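Local coordinates for protein arginine decarboxylase (Campylobacter jejuni subsp. jejuni, PDB 3NZP) that probably catalyses the pyridoxal 5'-phosphate-dependent decarboxylation of arginine to agmatine, a step in polyamine and spermidine biosynthesis, at residues Ile16-Val21 with Met463-Asp469; Ile59-Tyr63 with Asp103-Gly107; Gln281-Glu285 with Lys493-Leu497; Asn443-Gln448 with Gly604-Ser608; Thr531-Ile537 with Glu548-Gln554. The contacts are given in a common frame with arbitrary orientation. Residue numbers count along the deposited sequence, not the author numbering.

Contact 1: residues Ile16-Val21 with Met463-Asp469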
# COMPACT_ATOMS: atom_id res chain seq x y z
N ILE B 16 18.36 18.97 19.05
CA ILE B 16 18.03 18.50 20.38
C ILE B 16 18.37 19.56 21.42
O ILE B 16 19.51 20.01 21.50
CB ILE B 16 18.78 17.21 20.72
CG1 ILE B 16 18.51 16.14 19.66
CG2 ILE B 16 18.33 16.72 22.09
CD1 ILE B 16 19.24 14.82 19.90
N LYS B 17 17.38 19.95 22.22
CA LYS B 17 17.58 20.97 23.24
C LYS B 17 17.70 20.40 24.64
O LYS B 17 18.67 19.70 24.96
CB LYS B 17 16.41 21.96 23.21
CG LYS B 17 16.79 23.37 23.62
CD LYS B 17 17.79 23.98 22.64
CE LYS B 17 18.03 25.47 22.91
NZ LYS B 17 16.77 26.28 22.88
N ASN B 18 16.72 20.70 25.48
CA ASN B 18 16.74 20.21 26.85
C ASN B 18 16.32 18.77 26.88
O ASN B 18 15.28 18.44 27.45
CB ASN B 18 15.80 21.03 27.71
CG ASN B 18 15.93 22.50 27.45
OD1 ASN B 18 17.02 23.07 27.57
ND2 ASN B 18 14.83 23.14 27.06
N GLY B 19 17.12 17.91 26.26
CA GLY B 19 16.79 16.50 26.23
C GLY B 19 15.56 16.21 25.38
O GLY B 19 14.97 15.14 25.48
N LYS B 20 15.17 17.17 24.54
CA LYS B 20 14.01 16.99 23.69
C LYS B 20 14.24 17.56 22.29
O LYS B 20 14.85 18.62 22.14
CB LYS B 20 12.80 17.66 24.34
CG LYS B 20 13.08 19.06 24.85
CD LYS B 20 11.85 19.71 25.45
CE LYS B 20 11.36 18.99 26.69
NZ LYS B 20 10.20 19.73 27.28
N VAL B 21 13.75 16.86 21.28
CA VAL B 21 13.91 17.31 19.90
C VAL B 21 12.98 18.51 19.61
O VAL B 21 11.81 18.52 20.03
CB VAL B 21 13.62 16.14 18.91
CG1 VAL B 21 12.27 15.54 19.21
CG2 VAL B 21 13.67 16.63 17.47
N MSE B 463 12.85 8.45 16.55
CA MSE B 463 13.49 8.87 17.80
C MSE B 463 12.47 9.43 18.78
O MSE B 463 11.49 10.05 18.36
CB MSE B 463 14.55 9.94 17.54
CG MSE B 463 13.95 11.28 17.19
SE MSE B 463 15.29 12.64 16.97
CE MSE B 463 15.81 12.84 18.82
N PRO B 464 12.69 9.24 20.09
CA PRO B 464 11.76 9.74 21.10
C PRO B 464 11.70 11.26 21.05
O PRO B 464 12.64 11.91 20.61
CB PRO B 464 12.38 9.26 22.40
CG PRO B 464 13.10 8.02 21.98
CD PRO B 464 13.75 8.45 20.71
N LEU B 465 10.60 11.83 21.52
CA LEU B 465 10.46 13.27 21.50
C LEU B 465 11.18 13.99 22.63
O LEU B 465 11.45 15.19 22.54
CB LEU B 465 8.99 13.66 21.52
CG LEU B 465 8.35 13.80 20.13
CD1 LEU B 465 8.45 12.48 19.39
CD2 LEU B 465 6.90 14.24 20.29
N ASP B 466 11.48 13.26 23.69
CA ASP B 466 12.15 13.83 24.84
C ASP B 466 12.98 12.76 25.53
O ASP B 466 13.10 11.63 25.05
CB ASP B 466 11.12 14.39 25.82
CG ASP B 466 10.30 13.30 26.49
OD1 ASP B 466 9.40 13.63 27.31
OD2 ASP B 466 10.55 12.10 26.22
N ARG B 467 13.54 13.12 26.68
CA ARG B 467 14.36 12.21 27.47
C ARG B 467 15.64 11.88 26.71
O ARG B 467 16.24 10.82 26.89
CB ARG B 467 13.57 10.94 27.78
CG ARG B 467 13.82 10.39 29.16
CD ARG B 467 13.04 9.11 29.36
NE ARG B 467 11.60 9.34 29.23
CZ ARG B 467 10.77 9.54 30.25
NH1 ARG B 467 9.48 9.76 30.02
NH2 ARG B 467 11.24 9.50 31.50
N LEU B 468 16.07 12.81 25.85
CA LEU B 468 17.26 12.64 25.02
C LEU B 468 18.56 12.91 25.77
O LEU B 468 19.63 12.45 25.36
CB LEU B 468 17.18 13.56 23.80
CG LEU B 468 16.05 13.18 22.84
CD1 LEU B 468 15.80 14.30 21.84
CD2 LEU B 468 16.42 11.87 22.15
N ASP B 469 18.46 13.67 26.86
CA ASP B 469 19.62 13.99 27.69
C ASP B 469 20.08 12.72 28.42
O ASP B 469 21.18 12.68 28.97
CB ASP B 469 19.25 15.09 28.69
CG ASP B 469 17.97 14.78 29.47
OD1 ASP B 469 17.41 15.71 30.09
OD2 ASP B 469 17.53 13.61 29.47
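Two loops distant in sequence meet here: the turn of the hairpin formed by strands 14-16 and 21-23, and the chain leaving strand 462-464. Leu468, in its m,t rotamer, points into the hairpin turn. Leu468 CD1 lies 3.5 Å from Ile16 CG2 and 4.1 Å from Val21 CB. Ile16, in its extended m,t form, brings CD1 to 4.1 Å from CE of selenomethionine 463, and that same CE lies 4.0 Å from Val21 CB. The p rotamer of Val21 places CG1 4.4 Å from Leu465 CG. Isoleucine, valine and leucine suit the space because their methyl groups fill it without needing polar partners. Gly19 has none to place: its phi is positive, and a beta carbon on it would come within 2.6 Å of Asp469 OD1. Its carbonyl accepts a hydrogen bond from Leu468 N (2.6 Å to Gly19 O), while Val21 N donates to Leu465 O at 3.1 Å. Lys20 (p,t,p,t) leads its end away from the other segment, and Arg467 points away and forms a salt bridge with Glu507. Beyond the two segments, Val21 is backbone-bonded to Ile31, Leu465 packs on Ile31, Ile32 and Val35 of helix 31-40, and Met463 and Leu465 bond to strand 510-513 through Gly512 and Phe510.

Contact 2: residues Ile59-Tyr63 with Asp103-Gly107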
# COMPACT_ATOMS: atom_id res chain seq x y z
N ILE B 59 12.31 24.81 -0.18
CA ILE B 59 12.17 25.54 -1.43
C ILE B 59 13.38 26.43 -1.65
O ILE B 59 14.00 26.39 -2.70
CB ILE B 59 10.91 26.41 -1.43
CG1 ILE B 59 9.68 25.52 -1.34
CG2 ILE B 59 10.86 27.25 -2.70
CD1 ILE B 59 8.40 26.30 -1.21
N GLU B 60 13.71 27.25 -0.65
CA GLU B 60 14.85 28.13 -0.80
C GLU B 60 16.14 27.34 -0.82
O GLU B 60 17.19 27.84 -1.24
CB GLU B 60 14.88 29.19 0.30
CG GLU B 60 14.56 28.70 1.70
CD GLU B 60 14.27 29.84 2.67
OE1 GLU B 60 13.35 30.66 2.39
OE2 GLU B 60 14.96 29.92 3.72
N ASN B 61 16.07 26.10 -0.38
CA ASN B 61 17.25 25.27 -0.39
C ASN B 61 17.49 24.78 -1.82
O ASN B 61 18.62 24.72 -2.28
CB ASN B 61 17.05 24.13 0.59
CG ASN B 61 18.31 23.35 0.84
OD1 ASN B 61 19.40 23.91 0.95
ND2 ASN B 61 18.18 22.03 0.94
N ILE B 62 16.42 24.45 -2.54
CA ILE B 62 16.54 23.99 -3.92
C ILE B 62 16.98 25.17 -4.79
O ILE B 62 18.03 25.11 -5.43
CB ILE B 62 15.20 23.44 -4.46
CG1 ILE B 62 14.84 22.15 -3.72
CG2 ILE B 62 15.29 23.14 -5.95
CD1 ILE B 62 13.53 21.55 -4.15
N TYR B 63 16.20 26.24 -4.79
CA TYR B 63 16.57 27.42 -5.58
C TYR B 63 17.96 27.92 -5.17
O TYR B 63 18.75 28.35 -6.01
CB TYR B 63 15.52 28.51 -5.40
CG TYR B 63 14.34 28.30 -6.29
CD1 TYR B 63 13.31 27.43 -5.93
CD2 TYR B 63 14.28 28.92 -7.53
CE1 TYR B 63 12.24 27.20 -6.80
CE2 TYR B 63 13.24 28.69 -8.40
CZ TYR B 63 12.22 27.83 -8.03
OH TYR B 63 11.20 27.63 -8.94
N ASP B 103 7.09 33.43 -4.27
CA ASP B 103 8.22 34.32 -4.50
C ASP B 103 9.28 33.67 -5.38
O ASP B 103 10.13 34.35 -5.93
CB ASP B 103 8.84 34.72 -3.16
CG ASP B 103 8.02 35.76 -2.43
OD1 ASP B 103 8.11 35.80 -1.18
OD2 ASP B 103 7.32 36.55 -3.10
N TYR B 104 9.21 32.35 -5.53
CA TYR B 104 10.18 31.62 -6.33
C TYR B 104 9.61 31.16 -7.66
O TYR B 104 10.31 30.53 -8.47
CB TYR B 104 10.68 30.42 -5.54
CG TYR B 104 11.32 30.80 -4.23
CD1 TYR B 104 12.69 31.00 -4.14
CD2 TYR B 104 10.55 30.96 -3.08
CE1 TYR B 104 13.29 31.35 -2.93
CE2 TYR B 104 11.14 31.31 -1.87
CZ TYR B 104 12.51 31.50 -1.80
OH TYR B 104 13.09 31.79 -0.59
N ASN B 105 8.35 31.50 -7.89
CA ASN B 105 7.66 31.12 -9.12
C ASN B 105 7.60 29.60 -9.23
O ASN B 105 7.68 29.03 -10.33
CB ASN B 105 8.37 31.70 -10.32
CG ASN B 105 7.51 31.67 -11.55
OD1 ASN B 105 7.97 31.35 -12.65
ND2 ASN B 105 6.24 32.01 -11.39
N TYR B 106 7.47 28.95 -8.08
CA TYR B 106 7.39 27.50 -7.98
C TYR B 106 6.10 27.03 -8.65
O TYR B 106 5.02 27.52 -8.33
CB TYR B 106 7.42 27.10 -6.50
CG TYR B 106 8.05 25.75 -6.22
CD1 TYR B 106 7.47 24.58 -6.69
CD2 TYR B 106 9.21 25.65 -5.47
CE1 TYR B 106 8.03 23.34 -6.43
CE2 TYR B 106 9.79 24.41 -5.20
CZ TYR B 106 9.20 23.26 -5.68
OH TYR B 106 9.75 22.01 -5.41
N GLY B 107 6.22 26.08 -9.56
CA GLY B 107 5.05 25.59 -10.27
C GLY B 107 4.45 24.31 -9.72
O GLY B 107 4.85 23.84 -8.66
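An aromatic cluster of Tyr63, Tyr104 and Tyr106 joins helix 52-72 to the loop that enters strand 107-110, the second strand of the TIM-type alpha/beta barrel that holds the cofactor. Aliphatic side chains come from the helix: Ile59 and Ile62, both m,t, point at the loop. Ile59 CG2 and Tyr106 CD2, 3.6 Å apart at the edge of that ring, make an apolar pair, while Ile62 CD1 is in plain van der Waals contact with Tyr106 OH at 4.0 Å. Two CH-pi contacts add to this. Ile59 CG2 sits over the face of Tyr104, 4.1 Å from the ring centroid, and Tyr104 CB over the face of Tyr63, 3.9 Å from its centroid. The aromatic pairs themselves are oblique: the Tyr63 ring has its centroid 5.3 Å from that of Tyr104, with planes at 45°, and 6.0 Å from that of Tyr106, at 56°. Tyrosine suits such places because a large apolar ring can be buried while its hydroxyl reaches polar atoms beyond. Tyr63 OH is hydrogen-bonded to Ala81 N of strand 79-84, and the Tyr63 ring meets Phe79 edge-to-face. Asn105 takes positive backbone angles, which asparagine tolerates well, and turns the chain between the two tyrosines. Where Tyr63 leans against Tyr106, the closest atoms are Tyr63 CE1 and Tyr106 CD2, 3.7 Å apart.

Contact 3: residues Gln281-Glu285 with Lys493-Leu497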
# COMPACT_ATOMS: atom_id res chain seq x y z
N GLN B 281 19.60 7.06 9.35
CA GLN B 281 19.84 7.63 10.68
C GLN B 281 20.94 6.83 11.39
O GLN B 281 21.12 6.93 12.61
CB GLN B 281 18.57 7.61 11.54
CG GLN B 281 18.12 6.22 11.99
CD GLN B 281 16.90 6.26 12.91
OE1 GLN B 281 16.86 7.02 13.87
NE2 GLN B 281 15.91 5.42 12.62
N PHE B 282 21.67 6.04 10.61
CA PHE B 282 22.75 5.22 11.12
C PHE B 282 24.06 5.54 10.39
O PHE B 282 24.11 5.58 9.16
CB PHE B 282 22.41 3.73 10.96
CG PHE B 282 21.25 3.29 11.80
CD1 PHE B 282 21.40 3.15 13.17
CD2 PHE B 282 20.01 3.06 11.23
CE1 PHE B 282 20.32 2.78 13.97
CE2 PHE B 282 18.92 2.68 12.02
CZ PHE B 282 19.08 2.55 13.40
N LYS B 283 25.10 5.76 11.18
CA LYS B 283 26.42 6.09 10.68
C LYS B 283 26.88 5.07 9.63
O LYS B 283 26.73 3.86 9.82
CB LYS B 283 27.42 6.14 11.84
CG LYS B 283 28.80 6.70 11.49
CD LYS B 283 29.71 6.83 12.72
CE LYS B 283 30.07 5.47 13.33
NZ LYS B 283 30.84 4.59 12.40
N ASN B 284 27.44 5.58 8.54
CA ASN B 284 27.92 4.73 7.46
C ASN B 284 26.80 3.93 6.81
O ASN B 284 26.84 2.70 6.79
CB ASN B 284 29.03 3.79 7.95
CG ASN B 284 30.32 4.52 8.30
OD1 ASN B 284 30.41 5.22 9.31
ND2 ASN B 284 31.34 4.36 7.45
N GLU B 285 25.80 4.63 6.29
CA GLU B 285 24.69 3.99 5.61
C GLU B 285 23.84 4.99 4.84
O GLU B 285 22.64 4.81 4.70
CB GLU B 285 23.80 3.24 6.61
CG GLU B 285 24.01 1.73 6.60
CD GLU B 285 23.00 1.02 7.49
OE1 GLU B 285 23.06 -0.22 7.61
OE2 GLU B 285 22.14 1.72 8.07
N LYS B 493 20.38 -5.61 13.16
CA LYS B 493 21.80 -5.40 13.40
C LYS B 493 22.24 -4.11 12.71
O LYS B 493 23.02 -3.33 13.25
CB LYS B 493 22.63 -6.58 12.86
CG LYS B 493 22.55 -7.89 13.67
CD LYS B 493 21.21 -8.64 13.53
CE LYS B 493 20.16 -8.18 14.55
NZ LYS B 493 18.90 -8.96 14.37
N ASP B 494 21.73 -3.91 11.50
CA ASP B 494 22.04 -2.71 10.71
C ASP B 494 21.17 -1.56 11.18
O ASP B 494 21.44 -0.40 10.88
CB ASP B 494 21.79 -2.97 9.22
CG ASP B 494 22.82 -3.91 8.61
OD1 ASP B 494 23.00 -5.03 9.16
OD2 ASP B 494 23.43 -3.54 7.60
N LYS B 495 20.12 -1.90 11.91
CA LYS B 495 19.19 -0.90 12.43
C LYS B 495 19.03 -1.07 13.95
O LYS B 495 17.94 -1.38 14.44
CB LYS B 495 17.84 -1.02 11.72
CG LYS B 495 17.92 -0.90 10.21
CD LYS B 495 16.54 -0.76 9.57
CE LYS B 495 15.65 -1.95 9.85
NZ LYS B 495 14.32 -1.81 9.21
N PRO B 496 20.11 -0.87 14.71
CA PRO B 496 20.08 -0.99 16.17
C PRO B 496 19.33 0.15 16.85
O PRO B 496 19.90 1.22 17.10
CB PRO B 496 21.56 -1.00 16.54
CG PRO B 496 22.14 -0.05 15.53
CD PRO B 496 21.47 -0.52 14.25
N LEU B 497 18.06 -0.08 17.16
CA LEU B 497 17.24 0.93 17.80
C LEU B 497 17.20 0.75 19.31
O LEU B 497 16.92 -0.34 19.80
CB LEU B 497 15.81 0.89 17.25
CG LEU B 497 14.88 2.02 17.71
CD1 LEU B 497 15.34 3.35 17.11
CD2 LEU B 497 13.45 1.70 17.27
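Following 493-497 along its course, the contact begins at Asp494. Asp494 O lies over the face of the Phe282 ring, 3.8 Å from Phe282 CD2, and the carboxylate comes up to that of Glu285, with Asp494 OD2 3.3 Å from Glu285 OE1. Both atoms are acceptors of like charge, so no hydrogen bond joins them. At Lys495 the packing on the ring continues: Lys495 CA stands over the same face, 3.9 Å from the Phe282 centroid and 29° off its normal, in a CH-pi contact, and Lys495 CB lies 3.9 Å from Phe282 CE2. Its long aliphatic chain then leads away, allowing NZ to bond to Asn459, so the lysine supplies hydrocarbon here and charge elsewhere. Pro496 follows with CD 3.5 Å from Phe282 CE1; its apolar ring, with no backbone N-H to satisfy, packs obliquely against the phenylalanine. Leu497 turns off to a backbone bond with Ala476. The two loops belong to different parts of the enzyme: 281-285 lies between barrel strand 268-272 and helix 292-309, whereas the loop holding 493-497 precedes strand 510-513 of the mixed sheet. The two close carboxylates would, if both are charged, repel each other, so the polar rim does not hold the loops together; cohesion comes from van der Waals and CH-pi packing round Phe282.

Contact 4: residues Asn443-Gln448 with Gly604-Ser608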
# COMPACT_ATOMS: atom_id res chain seq x y z
N ASN B 443 0.77 3.73 19.45
CA ASN B 443 -0.59 4.00 19.05
C ASN B 443 -0.68 4.61 17.65
O ASN B 443 -0.90 5.81 17.50
CB ASN B 443 -1.25 4.97 20.04
CG ASN B 443 -2.75 5.05 19.88
OD1 ASN B 443 -3.40 5.87 20.52
ND2 ASN B 443 -3.31 4.19 19.02
N PHE B 444 -0.49 3.78 16.63
CA PHE B 444 -0.59 4.28 15.27
C PHE B 444 -0.64 3.08 14.35
O PHE B 444 -0.64 1.94 14.82
CB PHE B 444 0.61 5.16 14.91
CG PHE B 444 1.83 4.39 14.55
CD1 PHE B 444 2.42 3.53 15.48
CD2 PHE B 444 2.40 4.51 13.29
CE1 PHE B 444 3.55 2.79 15.15
CE2 PHE B 444 3.53 3.77 12.94
CZ PHE B 444 4.11 2.91 13.88
N SER B 445 -0.67 3.32 13.05
CA SER B 445 -0.73 2.23 12.09
C SER B 445 0.46 2.30 11.12
O SER B 445 0.69 3.34 10.49
CB SER B 445 -2.06 2.29 11.33
OG SER B 445 -2.26 1.15 10.51
N LEU B 446 1.21 1.20 11.03
CA LEU B 446 2.37 1.11 10.13
C LEU B 446 1.94 0.86 8.68
O LEU B 446 2.77 0.60 7.81
CB LEU B 446 3.32 -0.01 10.57
CG LEU B 446 4.36 0.33 11.65
CD1 LEU B 446 5.07 -0.93 12.11
CD2 LEU B 446 5.37 1.32 11.08
N PHE B 447 0.63 0.93 8.44
CA PHE B 447 0.08 0.75 7.12
C PHE B 447 -0.62 2.03 6.72
O PHE B 447 -0.75 2.33 5.54
CB PHE B 447 -0.92 -0.41 7.10
CG PHE B 447 -0.28 -1.76 7.14
CD1 PHE B 447 0.41 -2.19 8.27
CD2 PHE B 447 -0.32 -2.60 6.02
CE1 PHE B 447 1.05 -3.42 8.29
CE2 PHE B 447 0.31 -3.84 6.03
CZ PHE B 447 1.00 -4.25 7.17
N GLN B 448 -1.07 2.77 7.72
CA GLN B 448 -1.77 4.02 7.46
C GLN B 448 -0.83 5.18 7.21
O GLN B 448 -0.83 5.75 6.11
CB GLN B 448 -2.71 4.36 8.62
CG GLN B 448 -3.32 5.76 8.53
CD GLN B 448 -4.27 5.95 7.34
OE1 GLN B 448 -4.56 7.08 6.95
NE2 GLN B 448 -4.75 4.85 6.78
N GLY B 604 -11.32 5.61 16.17
CA GLY B 604 -11.05 4.20 16.42
C GLY B 604 -9.70 3.84 17.00
O GLY B 604 -9.37 2.66 17.12
N TYR B 605 -8.91 4.84 17.34
CA TYR B 605 -7.60 4.55 17.89
C TYR B 605 -7.72 4.13 19.35
O TYR B 605 -8.65 4.54 20.06
CB TYR B 605 -6.67 5.75 17.74
CG TYR B 605 -6.07 5.83 16.34
CD1 TYR B 605 -6.58 6.71 15.38
CD2 TYR B 605 -5.01 4.99 15.98
CE1 TYR B 605 -6.04 6.76 14.09
CE2 TYR B 605 -4.47 5.02 14.69
CZ TYR B 605 -4.98 5.91 13.75
OH TYR B 605 -4.45 5.94 12.47
N LEU B 606 -6.79 3.27 19.74
CA LEU B 606 -6.71 2.73 21.09
C LEU B 606 -6.18 3.72 22.11
O LEU B 606 -5.49 4.67 21.76
CB LEU B 606 -5.81 1.50 21.10
CG LEU B 606 -6.44 0.16 20.71
CD1 LEU B 606 -7.10 0.27 19.35
CD2 LEU B 606 -5.38 -0.93 20.70
N LYS B 607 -6.51 3.49 23.37
CA LYS B 607 -6.07 4.33 24.48
C LYS B 607 -5.24 3.48 25.42
O LYS B 607 -5.38 2.25 25.46
CB LYS B 607 -7.28 4.91 25.22
CG LYS B 607 -8.12 5.79 24.33
CD LYS B 607 -9.56 5.95 24.81
CE LYS B 607 -10.36 6.94 23.93
NZ LYS B 607 -10.38 6.66 22.44
N SER B 608 -4.36 4.11 26.19
CA SER B 608 -3.51 3.37 27.12
C SER B 608 -4.42 2.59 28.08
O SER B 608 -5.49 3.06 28.46
CB SER B 608 -2.60 4.35 27.87
OG SER B 608 -1.47 3.69 28.42
O HOH W 1 -1.52 5.83 12.08
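Neither segment is helix or strand. Tyr605 and Leu606 run extended, whereas 445-448 bends back on itself, with a weak bond from Gln448 N to Ser445 O (3.3 Å); the backbones come nearest at Asn443 and Leu606, CA to CA 6.6 Å. Tyr605 spans the gap. Tyr605 CE2 is 4.0 Å from Phe444 CA and Tyr605 OH 4.1 Å from Gln448 CG; the ring also packs against the Asn443 side chain. One water links the segments, accepting from Ser445 N at 2.8 Å and donating to Tyr605 OH at 3.0 Å, and the same OH bonds to Thr531. A tyrosine fits because its ring fills a buried slot and its hydroxyl can serve two partners. The contact joins the tail after helix 586-600 to the loop following strand 438-442 of the mixed sheet, at the dimer interface: Lys113 of the second subunit bonds to Tyr605 O and Asp136 of that subunit to Lys607 N. Phe444 turns away from the tail and stacks on Phe513.

Contact 5: residues Thr531-Ile537 with Glu548-Gln554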
# COMPACT_ATOMS: atom_id res chain seq x y z
N THR B 531 -8.39 5.16 10.30
CA THR B 531 -8.35 6.31 9.41
C THR B 531 -7.20 7.27 9.69
O THR B 531 -6.55 7.19 10.73
CB THR B 531 -9.66 7.13 9.46
OG1 THR B 531 -9.80 7.76 10.75
CG2 THR B 531 -10.86 6.23 9.19
N HIS B 532 -6.97 8.17 8.75
CA HIS B 532 -5.89 9.15 8.85
C HIS B 532 -5.94 9.76 10.26
O HIS B 532 -7.01 10.11 10.76
CB HIS B 532 -6.07 10.21 7.76
CG HIS B 532 -4.94 11.18 7.65
ND1 HIS B 532 -4.34 11.77 8.75
CD2 HIS B 532 -4.34 11.74 6.57
CE1 HIS B 532 -3.44 12.65 8.35
NE2 HIS B 532 -3.42 12.65 7.03
N PRO B 533 -4.79 9.84 10.93
CA PRO B 533 -4.74 10.41 12.28
C PRO B 533 -4.99 11.91 12.27
O PRO B 533 -4.98 12.53 11.22
CB PRO B 533 -3.34 10.04 12.76
CG PRO B 533 -2.54 10.02 11.51
CD PRO B 533 -3.47 9.33 10.53
N THR B 534 -5.24 12.48 13.44
CA THR B 534 -5.48 13.91 13.50
C THR B 534 -4.22 14.64 13.03
O THR B 534 -3.11 14.26 13.39
CB THR B 534 -5.79 14.36 14.93
OG1 THR B 534 -7.05 13.80 15.34
CG2 THR B 534 -5.86 15.86 15.00
N GLU B 535 -4.39 15.66 12.20
CA GLU B 535 -3.24 16.41 11.74
C GLU B 535 -3.39 17.86 12.12
O GLU B 535 -4.51 18.37 12.22
CB GLU B 535 -3.07 16.27 10.23
CG GLU B 535 -4.07 17.07 9.40
CD GLU B 535 -3.74 17.00 7.90
OE1 GLU B 535 -3.88 15.89 7.30
OE2 GLU B 535 -3.34 18.05 7.33
N ALA B 536 -2.27 18.54 12.34
CA ALA B 536 -2.30 19.94 12.72
C ALA B 536 -1.14 20.66 12.05
O ALA B 536 -0.08 20.07 11.87
CB ALA B 536 -2.19 20.07 14.23
N ILE B 537 -1.36 21.92 11.68
CA ILE B 537 -0.32 22.72 11.04
C ILE B 537 0.30 23.68 12.05
O ILE B 537 -0.37 24.57 12.56
CB ILE B 537 -0.92 23.53 9.91
CG1 ILE B 537 -1.58 22.57 8.93
CG2 ILE B 537 0.15 24.41 9.26
CD1 ILE B 537 -2.38 23.26 7.87
N GLU B 548 -2.62 25.43 14.53
CA GLU B 548 -3.70 25.91 13.67
C GLU B 548 -4.03 24.93 12.56
O GLU B 548 -3.22 24.09 12.21
CB GLU B 548 -3.34 27.27 13.08
CG GLU B 548 -2.02 27.29 12.35
CD GLU B 548 -1.59 28.71 12.02
OE1 GLU B 548 -1.20 29.45 12.96
OE2 GLU B 548 -1.67 29.09 10.83
N GLY B 549 -5.23 25.04 12.00
CA GLY B 549 -5.62 24.14 10.93
C GLY B 549 -5.63 22.68 11.35
O GLY B 549 -5.02 21.82 10.70
N ILE B 550 -6.33 22.40 12.44
CA ILE B 550 -6.44 21.05 12.95
C ILE B 550 -7.51 20.27 12.19
O ILE B 550 -8.53 20.83 11.78
CB ILE B 550 -6.81 21.11 14.45
CG1 ILE B 550 -5.78 21.96 15.19
CG2 ILE B 550 -6.87 19.72 15.03
CD1 ILE B 550 -6.09 22.16 16.66
N ILE B 551 -7.26 18.99 11.95
CA ILE B 551 -8.22 18.13 11.28
C ILE B 551 -8.32 16.92 12.19
O ILE B 551 -7.42 16.06 12.22
CB ILE B 551 -7.74 17.65 9.89
CG1 ILE B 551 -7.52 18.83 8.97
CG2 ILE B 551 -8.83 16.81 9.24
CD1 ILE B 551 -8.78 19.63 8.74
N GLU B 552 -9.40 16.85 12.95
CA GLU B 552 -9.58 15.76 13.88
C GLU B 552 -9.84 14.45 13.15
O GLU B 552 -10.43 14.43 12.07
CB GLU B 552 -10.73 16.12 14.83
CG GLU B 552 -10.91 15.23 16.04
CD GLU B 552 -11.71 15.93 17.11
OE1 GLU B 552 -12.49 16.83 16.74
OE2 GLU B 552 -11.56 15.59 18.30
N ALA B 553 -9.39 13.34 13.74
CA ALA B 553 -9.57 12.02 13.15
C ALA B 553 -11.03 11.60 13.13
O ALA B 553 -11.76 11.80 14.11
CB ALA B 553 -8.75 11.01 13.93
N GLN B 554 -11.47 11.02 12.02
CA GLN B 554 -12.86 10.57 11.86
C GLN B 554 -13.39 9.70 12.98
O GLN B 554 -12.64 8.97 13.63
CB GLN B 554 -13.01 9.77 10.57
CG GLN B 554 -13.18 10.57 9.33
CD GLN B 554 -13.72 9.72 8.20
OE1 GLN B 554 -13.24 8.60 7.97
NE2 GLN B 554 -14.72 10.25 7.50
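The firmest backbone pairing is at Glu535 and Ile551. Glu535 N gives to Ile551 O at 3.1 Å and Ile551 N returns to Glu535 O at 2.8 Å, a hydrogen-bonded antiparallel pair. Further on, Ile537 N donates to Glu548 O at 2.9 Å, and Glu548 N reaches Ile537 O at 3.1 Å only weakly. Between these bonds Ala536 faces two residues, Gly549 and Ile550; Gly549 has positive phi, and a beta carbon there would sit 3.1 Å from Ile537 CD1. Strands 534-540 and 545-551 form a beta hairpin; the axes of 534-537 and 548-551 approach to 4.7 Å, their directions 172° apart. On the other edge, Thr534 bonds to Leu48 and Ala536 to Leu48 and Arg50 of the parallel strand 47-50. Where regular pairing stops, a side chain substitutes: Thr534 OG1 accepts from Ala553 N at 2.9 Å, a role that suits threonine, whose methyl CG2 meanwhile packs 4.0 Å from Ile550 CG2. Thr531 O accepts from Tyr605 OH. His532 ND1 donates to Pro533 O at 2.7 Å and its NE2 bonds to Glu521. The buried carboxylate of Glu535 is neutralised by a salt bridge to Arg50, and Gln554 NE2 bonds to Asp562.

In the fold
Contacts 4 and 5 touch: Tyr605 OH is 3.0 Å from Thr531 O, and their centres are about 14 Å apart, contact 5 being nested in the loop that contact 4 closes. Contacts 1 and 5 both reach the mixed sheet, with centres about 24 Å apart. Contacts 1 and 3, whose segments alternate along the chain, come within about 5 Å at their nearest atoms without touching. Contact 2 stands apart in the barrel, its centre about 36 Å from that of contact 4 across the chain's centre, yet its Tyr106 side chain is about 8 Å from bound pyridoxal phosphate. In contact 4, the Leu606 side chain lies about 9 Å from that of Cys483, the predicted proton donor.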